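PDB 7BTU: putative tRNA (Adenine(37)-N6)-methyltransferase from Pseudomonas aeruginosa, which probably transfers a methyl group from S-adenosyl-L-methionine to threonylcarbamoyladenosine at position 37 of tRNA. Local coordinates for residues 61-66 and 105-110; 178-183 and 212-217. One frame throughout, in Å; residues are numbered along the deposited sequence.

Interaction 1 (61-66 and 105-110); sequences HVWLLF and IGQSVV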
ATOM      1  N   HIS B  61      -0.872  12.833  -0.736  1.00 17.96           N
ATOM      2  CA  HIS B  61      -0.812  11.708   0.181  1.00 14.27           C
ATOM      3  C   HIS B  61       0.354  10.802  -0.231  1.00 14.93           C
ATOM      4  O   HIS B  61       0.656  10.642  -1.417  1.00 18.04           O
ATOM      5  CB  HIS B  61      -2.116  10.891   0.119  1.00 14.50           C
ATOM      6  CG  HIS B  61      -3.330  11.581   0.678  1.00 15.60           C
ATOM      7  ND1 HIS B  61      -4.005  12.582   0.008  1.00 17.29           N
ATOM      8  CD2 HIS B  61      -4.005  11.376   1.843  1.00 14.88           C
ATOM      9  CE1 HIS B  61      -5.041  12.975   0.739  1.00 25.16           C
ATOM     10  NE2 HIS B  61      -5.059  12.263   1.862  1.00 15.83           N
ATOM     11  N   VAL B  62       0.951  10.134   0.759  1.00 16.29           N
ATOM     12  CA  VAL B  62       2.059   9.228   0.492  1.00 12.78           C
ATOM     13  C   VAL B  62       1.813   7.915   1.199  1.00 16.46           C
ATOM     14  O   VAL B  62       1.129   7.847   2.232  1.00 13.42           O
ATOM     15  CB  VAL B  62       3.425   9.815   0.917  1.00 14.22           C
ATOM     16  CG1 VAL B  62       3.788  11.019   0.016  1.00 16.97           C
ATOM     17  CG2 VAL B  62       3.459  10.217   2.427  1.00 14.65           C
ATOM     18  N   TRP B  63       2.363   6.865   0.606  1.00 15.32           N
ATOM     19  CA  TRP B  63       2.467   5.567   1.246  1.00 12.73           C
ATOM     20  C   TRP B  63       3.744   5.524   2.044  1.00 16.63           C
ATOM     21  O   TRP B  63       4.807   5.879   1.516  1.00 16.77           O
ATOM     22  CB  TRP B  63       2.488   4.470   0.178  1.00 12.93           C
ATOM     23  CG  TRP B  63       1.157   4.150  -0.460  1.00 17.61           C
ATOM     24  CD1 TRP B  63       0.772   4.402  -1.754  1.00 15.99           C
ATOM     25  CD2 TRP B  63       0.068   3.430   0.148  1.00 17.24           C
ATOM     26  NE1 TRP B  63      -0.468   3.901  -1.972  1.00 18.38           N
ATOM     27  CE2 TRP B  63      -0.931   3.304  -0.822  1.00 17.02           C
ATOM     28  CE3 TRP B  63      -0.139   2.865   1.444  1.00 17.06           C
ATOM     29  CZ2 TRP B  63      -2.168   2.656  -0.570  1.00 20.33           C
ATOM     30  CZ3 TRP B  63      -1.340   2.198   1.695  1.00 15.46           C
ATOM     31  CH2 TRP B  63      -2.356   2.109   0.673  1.00 17.52           C
ATOM     32  N   LEU B  64       3.661   5.037   3.290  1.00 12.90           N
ATOM     33  CA  LEU B  64       4.837   4.731   4.075  1.00 13.26           C
ATOM     34  C   LEU B  64       4.840   3.227   4.326  1.00 17.58           C
ATOM     35  O   LEU B  64       3.847   2.673   4.819  1.00 15.59           O
ATOM     36  CB  LEU B  64       4.857   5.495   5.422  1.00 13.81           C
ATOM     37  CG  LEU B  64       4.828   7.045   5.369  1.00 16.89           C
ATOM     38  CD1 LEU B  64       4.807   7.685   6.780  1.00 14.89           C
ATOM     39  CD2 LEU B  64       5.977   7.615   4.464  1.00 14.99           C
ATOM     40  N   LEU B  65       5.947   2.580   4.022  1.00 13.21           N
ATOM     41  CA  LEU B  65       6.203   1.225   4.492  1.00 13.45           C
ATOM     42  C   LEU B  65       7.051   1.367   5.742  1.00 18.05           C
ATOM     43  O   LEU B  65       8.011   2.168   5.772  1.00 17.95           O
ATOM     44  CB  LEU B  65       6.988   0.364   3.464  1.00 14.39           C
ATOM     45  CG  LEU B  65       6.266   0.200   2.141  1.00 19.82           C
ATOM     46  CD1 LEU B  65       7.089  -0.573   1.107  1.00 19.75           C
ATOM     47  CD2 LEU B  65       4.874  -0.442   2.317  1.00 15.72           C
ATOM     48  N   PHE B  66       6.727   0.563   6.762  1.00 16.46           N
ATOM     49  CA  PHE B  66       7.347   0.740   8.058  1.00 14.88           C
ATOM     50  C   PHE B  66       7.459  -0.604   8.751  1.00 15.07           C
ATOM     51  O   PHE B  66       6.907  -1.621   8.313  1.00 16.17           O
ATOM     52  CB  PHE B  66       6.540   1.739   8.903  1.00 14.51           C
ATOM     53  CG  PHE B  66       5.153   1.230   9.241  1.00 16.46           C
ATOM     54  CD1 PHE B  66       4.057   1.529   8.403  1.00 18.76           C
ATOM     55  CD2 PHE B  66       4.958   0.482  10.389  1.00 15.69           C
ATOM     56  CE1 PHE B  66       2.757   1.025   8.730  1.00 19.88           C
ATOM     57  CE2 PHE B  66       3.678  -0.038  10.763  1.00 14.54           C
ATOM     58  CZ  PHE B  66       2.576   0.251   9.920  1.00 21.88           C
ATOM     59  N   ILE B 105       6.331  -5.953   8.338  1.00 14.24           N
ATOM     60  CA  ILE B 105       6.239  -4.693   7.595  1.00 13.08           C
ATOM     61  C   ILE B 105       4.785  -4.256   7.492  1.00 18.67           C
ATOM     62  O   ILE B 105       3.923  -5.069   7.172  1.00 17.60           O
ATOM     63  CB  ILE B 105       6.844  -4.836   6.186  1.00 14.11           C
ATOM     64  CG1 ILE B 105       8.315  -5.186   6.287  1.00 18.15           C
ATOM     65  CG2 ILE B 105       6.736  -3.476   5.403  1.00 17.47           C
ATOM     66  CD1 ILE B 105       8.821  -5.677   5.019  1.00 25.69           C
ATOM     67  N   GLY B 106       4.511  -2.976   7.760  1.00 14.93           N
ATOM     68  CA  GLY B 106       3.180  -2.433   7.622  1.00 14.86           C
ATOM     69  C   GLY B 106       3.183  -1.402   6.514  1.00 17.96           C
ATOM     70  O   GLY B 106       4.229  -0.964   6.056  1.00 13.85           O
ATOM     71  N   GLN B 107       1.981  -0.967   6.138  1.00 14.76           N
ATOM     72  CA  GLN B 107       1.875   0.063   5.122  1.00 14.27           C
ATOM     73  C   GLN B 107       0.852   1.055   5.632  1.00 17.09           C
ATOM     74  O   GLN B 107      -0.077   0.667   6.345  1.00 18.25           O
ATOM     75  CB  GLN B 107       1.433  -0.484   3.794  1.00 16.30           C
ATOM     76  CG  GLN B 107       0.048  -1.129   3.926  1.00 22.73           C
ATOM     77  CD  GLN B 107      -0.431  -1.741   2.648  1.00 28.59           C
ATOM     78  OE1 GLN B 107       0.334  -2.400   1.917  1.00 31.18           O
ATOM     79  NE2 GLN B 107      -1.696  -1.490   2.335  1.00 27.89           N
ATOM     80  N   SER B 108       1.066   2.335   5.346  1.00 14.12           N
ATOM     81  CA  SER B 108      -0.013   3.242   5.676  1.00 19.71           C
ATOM     82  C   SER B 108      -0.020   4.417   4.695  1.00 16.33           C
ATOM     83  O   SER B 108       1.028   4.813   4.159  1.00 14.06           O
ATOM     84  CB  SER B 108       0.087   3.681   7.130  1.00 25.99           C
ATOM     85  OG  SER B 108       0.912   4.783   7.303  1.00 30.62           O
ATOM     86  N   VAL B 109      -1.224   4.946   4.438  1.00 17.36           N
ATOM     87  CA  VAL B 109      -1.379   6.129   3.592  1.00 18.58           C
ATOM     88  C   VAL B 109      -1.637   7.288   4.525  1.00 21.07           C
ATOM     89  O   VAL B 109      -2.433   7.167   5.471  1.00 18.87           O
ATOM     90  CB  VAL B 109      -2.484   5.971   2.527  1.00 18.96           C
ATOM     91  CG1 VAL B 109      -3.774   5.426   3.104  1.00 24.22           C
ATOM     92  CG2 VAL B 109      -2.763   7.330   1.837  1.00 17.91           C
ATOM     93  N   VAL B 110      -0.903   8.390   4.308  1.00 16.05           N
ATOM     94  CA  VAL B 110      -0.962   9.522   5.216  1.00 13.76           C
ATOM     95  C   VAL B 110      -1.008  10.771   4.370  1.00 18.04           C
ATOM     96  O   VAL B 110      -0.455  10.815   3.277  1.00 13.84           O
ATOM     97  CB  VAL B 110       0.258   9.474   6.202  1.00 19.53           C
ATOM     98  CG1 VAL B 110       1.556   9.614   5.484  1.00 19.15           C
ATOM     99  CG2 VAL B 110       0.165  10.469   7.306  1.00 19.16           C
TER
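Val62, Leu64 and Val110 form an apolar cluster on one face of two antiparallel strands. Val62 and Val110 lie side by side and point the same way, with CG2 of Val62 3.7 Å from CG1 of Val110. The same CG1 also meets Leu64 CD1. Farther along this face the Phe66 ring lies over Gly106, whose CA is 3.8 Å from the ring centroid in a CH-pi contact. CG of Phe66 sits between the backbone N and the carbonyl carbon (chi1 65°), and the ring leans across to the glycine, which has no side chain in its way. On the other face the six-membered ring of Trp63 takes Val109 CB over its face, 4.1 Å from the centroid. Leu65 CD2 rests against Gln107 CB at 3.7 Å.

Six backbone hydrogen bonds join the strands, two each at the pairs Val62-Val110, Leu64-Ser108 and Phe66-Gly106. Leu64 N to Ser108 O is 2.8 Å. Two buried polar side-chain atoms find partners outside the two strands: Trp63 NE1 bonds to Asp144 OD2, and Ser108 OG to Asp126 OD1.

These are neighbouring strands of the closed antiparallel barrel of the N-terminal domain. Strand 132-138 flanks 61-67, and strand 119-123 flanks 105-116. The Trp63 face meets the second subunit, where the two Trp63 rings pack edge-to-face.

Interaction 2 (178-183 and 212-217); sequences QRLRQP and RLWDLD
Arg179 and Asp215 meet tip to tip in a two-pronged salt bridge. NH1 of Arg179 reaches OD2 of Asp215 at 2.9 Å, and NH2 of Arg179 reaches OD1 of Asp215 at 3.0 Å. The NH2 bond is nearly straight (175°), and OD1 lies in the guanidinium plane. The NH1 bond is more bent. OD2 uses its syn lone pair. It is tilted out of the guanidinium plane. The guanidinium and carboxylate planes are 37° apart, so the grip is twisted rather than flat. NH2 also bonds to ND1 of His176, one turn earlier in the helix, which ties the guanidinium to its own helix.

The second polar link passes through a water. The water donates to OE1 of Gln182 and accepts from NE1 of Trp214, at 2.8 Å from that nitrogen and in the plane of the indole.

Gln182 also packs on the indole. Its chain bends at chi2 (-69°), which puts CD 3.4 Å from Trp214 CZ2. CG lies over one face of the indole toward the rim. The two side chains cross at about a right angle.

Between the two polar links lies Leu180. Its CD1 touches Trp214 CB at 3.8 Å and Leu216 CD2 at 4.0 Å. Leu216 CD2 also comes to the edge of the guanidinium, 3.5 Å from Arg179 NH2.

Trp214 and Asp215 are the two central residues of a type II' turn from Leu213 to Leu216. The turn joins strands 209-213 and 216-222 into a beta hairpin of the C-terminal domain. Arg181, with positive phi, is the first residue after helix 167-180, and Pro183 is the N-cap residue of helix 184-193. The contact is thus a surface packing of a hairpin turn against the last turn of helix 167-180 and the link to helix 184-193.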
ATOM      1  N   GLN B 178      -0.818  25.245  23.199  1.00 25.17           N
ATOM      2  CA  GLN B 178       0.050  26.409  23.026  1.00 22.84           C
ATOM      3  C   GLN B 178       1.499  26.040  23.292  1.00 24.94           C
ATOM      4  O   GLN B 178       2.387  26.481  22.567  1.00 28.01           O
ATOM      5  CB  GLN B 178      -0.381  27.522  23.967  1.00 20.94           C
ATOM      6  CG  GLN B 178      -1.807  28.037  23.701  1.00 26.35           C
ATOM      7  CD  GLN B 178      -1.805  29.102  22.644  1.00 29.91           C
ATOM      8  OE1 GLN B 178      -2.512  29.016  21.630  1.00 31.40           O
ATOM      9  NE2 GLN B 178      -1.009  30.114  22.876  1.00 25.63           N
ATOM     10  N   ARG B 179       1.751  25.224  24.332  1.00 19.93           N
ATOM     11  CA  ARG B 179       3.114  24.783  24.653  1.00 23.83           C
ATOM     12  C   ARG B 179       3.693  23.898  23.547  1.00 22.30           C
ATOM     13  O   ARG B 179       4.832  24.096  23.107  1.00 23.64           O
ATOM     14  CB  ARG B 179       3.111  24.011  25.987  1.00 23.55           C
ATOM     15  CG  ARG B 179       4.518  23.488  26.403  1.00 26.76           C
ATOM     16  CD  ARG B 179       4.486  22.792  27.799  1.00 28.60           C
ATOM     17  NE  ARG B 179       3.494  21.729  27.806  1.00 28.32           N
ATOM     18  CZ  ARG B 179       3.693  20.509  27.317  1.00 29.17           C
ATOM     19  NH1 ARG B 179       4.881  20.195  26.759  1.00 23.88           N
ATOM     20  NH2 ARG B 179       2.698  19.619  27.364  1.00 24.42           N
ATOM     21  N   LEU B 180       2.911  22.900  23.104  1.00 21.16           N
ATOM     22  CA  LEU B 180       3.333  21.900  22.135  1.00 24.43           C
ATOM     23  C   LEU B 180       3.314  22.404  20.702  1.00 25.45           C
ATOM     24  O   LEU B 180       3.942  21.764  19.833  1.00 22.42           O
ATOM     25  CB  LEU B 180       2.421  20.663  22.229  1.00 23.97           C
ATOM     26  CG  LEU B 180       2.611  19.773  23.483  1.00 22.18           C
ATOM     27  CD1 LEU B 180       1.460  18.748  23.707  1.00 19.74           C
ATOM     28  CD2 LEU B 180       3.966  19.056  23.380  1.00 28.43           C
ATOM     29  N   ARG B 181       2.638  23.518  20.438  1.00 25.76           N
ATOM     30  CA  ARG B 181       2.375  23.988  19.064  1.00 26.58           C
ATOM     31  C   ARG B 181       1.667  22.892  18.259  1.00 26.73           C
ATOM     32  O   ARG B 181       2.013  22.573  17.109  1.00 22.70           O
ATOM     33  CB  ARG B 181       3.674  24.477  18.379  1.00 25.15           C
ATOM     34  CG  ARG B 181       4.206  25.769  19.060  1.00 32.17           C
ATOM     35  CD  ARG B 181       5.310  26.468  18.302  1.00 42.96           C
ATOM     36  NE  ARG B 181       5.822  27.662  18.992  1.00 52.39           N
ATOM     37  CZ  ARG B 181       5.212  28.849  19.053  1.00 58.02           C
ATOM     38  NH1 ARG B 181       4.033  29.050  18.463  1.00 55.13           N
ATOM     39  NH2 ARG B 181       5.792  29.852  19.703  1.00 64.18           N
ATOM     40  N   GLN B 182       0.633  22.322  18.866  1.00 20.13           N
ATOM     41  CA  GLN B 182      -0.126  21.233  18.243  1.00 21.78           C
ATOM     42  C   GLN B 182      -1.600  21.479  18.493  1.00 20.45           C
ATOM     43  O   GLN B 182      -1.953  22.096  19.508  1.00 22.28           O
ATOM     44  CB  GLN B 182       0.252  19.836  18.804  1.00 18.61           C
ATOM     45  CG  GLN B 182       1.672  19.350  18.422  1.00 19.51           C
ATOM     46  CD  GLN B 182       1.733  19.055  16.932  1.00 23.12           C
ATOM     47  OE1 GLN B 182       0.691  18.781  16.306  1.00 23.93           O
ATOM     48  NE2 GLN B 182       2.916  19.046  16.376  1.00 25.12           N
ATOM     49  N   PRO B 183      -2.495  21.024  17.584  1.00 21.42           N
ATOM     50  CA  PRO B 183      -3.963  21.213  17.833  1.00 21.83           C
ATOM     51  C   PRO B 183      -4.514  20.179  18.809  1.00 21.57           C
ATOM     52  O   PRO B 183      -5.243  19.245  18.432  1.00 17.64           O
ATOM     53  CB  PRO B 183      -4.567  21.059  16.435  1.00 23.20           C
ATOM     54  CG  PRO B 183      -3.625  20.047  15.762  1.00 24.87           C
ATOM     55  CD  PRO B 183      -2.217  20.464  16.244  1.00 25.32           C
ATOM     56  N   ARG B 212      -2.691   8.393  26.260  1.00 21.05           N
ATOM     57  CA  ARG B 212      -1.542   9.279  26.130  1.00 18.54           C
ATOM     58  C   ARG B 212      -1.555   9.892  24.743  1.00 21.38           C
ATOM     59  O   ARG B 212      -1.709   9.158  23.762  1.00 24.34           O
ATOM     60  CB  ARG B 212      -0.272   8.456  26.358  1.00 22.35           C
ATOM     61  CG  ARG B 212      -0.049   8.084  27.794  1.00 26.96           C
ATOM     62  CD  ARG B 212       1.344   7.621  27.997  1.00 36.64           C
ATOM     63  NE  ARG B 212       1.535   6.304  27.446  1.00 43.02           N
ATOM     64  CZ  ARG B 212       2.670   5.852  26.923  1.00 42.87           C
ATOM     65  NH1 ARG B 212       3.751   6.630  26.864  1.00 39.97           N
ATOM     66  NH2 ARG B 212       2.708   4.602  26.466  1.00 43.93           N
ATOM     67  N   LEU B 213      -1.291  11.200  24.656  1.00 18.06           N
ATOM     68  CA  LEU B 213      -1.097  11.873  23.362  1.00 16.85           C
ATOM     69  C   LEU B 213       0.027  12.893  23.518  1.00 22.03           C
ATOM     70  O   LEU B 213       0.018  13.640  24.491  1.00 19.51           O
ATOM     71  CB  LEU B 213      -2.392  12.592  22.942  1.00 18.79           C
ATOM     72  CG  LEU B 213      -3.614  11.693  22.640  1.00 19.37           C
ATOM     73  CD1 LEU B 213      -4.868  12.556  22.639  1.00 23.83           C
ATOM     74  CD2 LEU B 213      -3.419  10.971  21.268  1.00 16.82           C
ATOM     75  N   TRP B 214       1.015  12.905  22.592  1.00 17.66           N
ATOM     76  CA  TRP B 214       2.220  13.705  22.781  1.00 21.89           C
ATOM     77  C   TRP B 214       2.768  13.376  24.174  1.00 22.71           C
ATOM     78  O   TRP B 214       2.929  12.193  24.487  1.00 23.27           O
ATOM     79  CB  TRP B 214       1.910  15.178  22.530  1.00 17.09           C
ATOM     80  CG  TRP B 214       1.578  15.478  21.037  1.00 17.57           C
ATOM     81  CD1 TRP B 214       0.415  15.944  20.554  1.00 19.64           C
ATOM     82  CD2 TRP B 214       2.470  15.352  19.911  1.00 18.56           C
ATOM     83  NE1 TRP B 214       0.500  16.105  19.172  1.00 20.70           N
ATOM     84  CE2 TRP B 214       1.754  15.740  18.763  1.00 19.50           C
ATOM     85  CE3 TRP B 214       3.788  14.902  19.760  1.00 26.67           C
ATOM     86  CZ2 TRP B 214       2.320  15.727  17.466  1.00 25.14           C
ATOM     87  CZ3 TRP B 214       4.363  14.880  18.449  1.00 29.01           C
ATOM     88  CH2 TRP B 214       3.623  15.284  17.326  1.00 25.87           C
ATOM     89  N   ASP B 215       3.043  14.365  25.034  1.00 20.94           N
ATOM     90  CA  ASP B 215       3.539  14.108  26.385  1.00 22.13           C
ATOM     91  C   ASP B 215       2.427  14.280  27.419  1.00 21.75           C
ATOM     92  O   ASP B 215       2.697  14.611  28.581  1.00 20.02           O
ATOM     93  CB  ASP B 215       4.753  14.994  26.718  1.00 26.04           C
ATOM     94  CG  ASP B 215       4.444  16.503  26.597  1.00 26.35           C
ATOM     95  OD1 ASP B 215       3.267  16.860  26.356  1.00 24.26           O
ATOM     96  OD2 ASP B 215       5.368  17.330  26.726  1.00 26.70           O
ATOM     97  N   LEU B 216       1.181  14.085  26.999  1.00 18.20           N
ATOM     98  CA  LEU B 216       0.013  14.341  27.848  1.00 17.67           C
ATOM     99  C   LEU B 216      -0.669  13.039  28.273  1.00 20.73           C
ATOM    100  O   LEU B 216      -0.628  12.043  27.549  1.00 18.49           O
ATOM    101  CB  LEU B 216      -1.026  15.195  27.115  1.00 17.35           C
ATOM    102  CG  LEU B 216      -0.534  16.377  26.261  1.00 18.60           C
ATOM    103  CD1 LEU B 216      -1.733  17.000  25.572  1.00 15.47           C
ATOM    104  CD2 LEU B 216       0.078  17.372  27.200  1.00 17.30           C
ATOM    105  N   ASP B 217      -1.369  13.090  29.427  1.00 16.71           N
ATOM    106  CA  ASP B 217      -2.342  12.070  29.831  1.00 16.63           C
ATOM    107  C   ASP B 217      -3.720  12.727  29.772  1.00 18.46           C
ATOM    108  O   ASP B 217      -3.918  13.798  30.334  1.00 20.57           O
ATOM    109  CB  ASP B 217      -2.067  11.553  31.247  1.00 18.17           C
ATOM    110  CG  ASP B 217      -0.698  10.888  31.355  1.00 32.51           C
ATOM    111  OD1 ASP B 217      -0.421   9.950  30.571  1.00 29.66           O
ATOM    112  OD2 ASP B 217       0.090  11.303  32.220  1.00 35.56           O
TER
HETATM  113  O   HOH W   1      -1.065  16.576  16.884  1.00 29.85           O

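Interaction 1 closes before interaction 2 opens along the chain, and their centres are about 24 Å apart, on opposite sides of the chain's centre. The nearest atoms are about 12 Å apart. They share no sheet. Interaction 1 pairs two strands of the N-terminal barrel and is fully buried, partly against the second subunit. Interaction 2 is at the surface of the C-terminal domain, where a hairpin of the four-stranded mixed sheet meets the end of a helix. It still lies close to the N-terminal part: Trp214 touches Cys20, and Gln182 touches Arg38 of the barrel strand 38-43. One contact therefore belongs to barrel and dimer; the other lies in the C-terminal domain, close to the barrel.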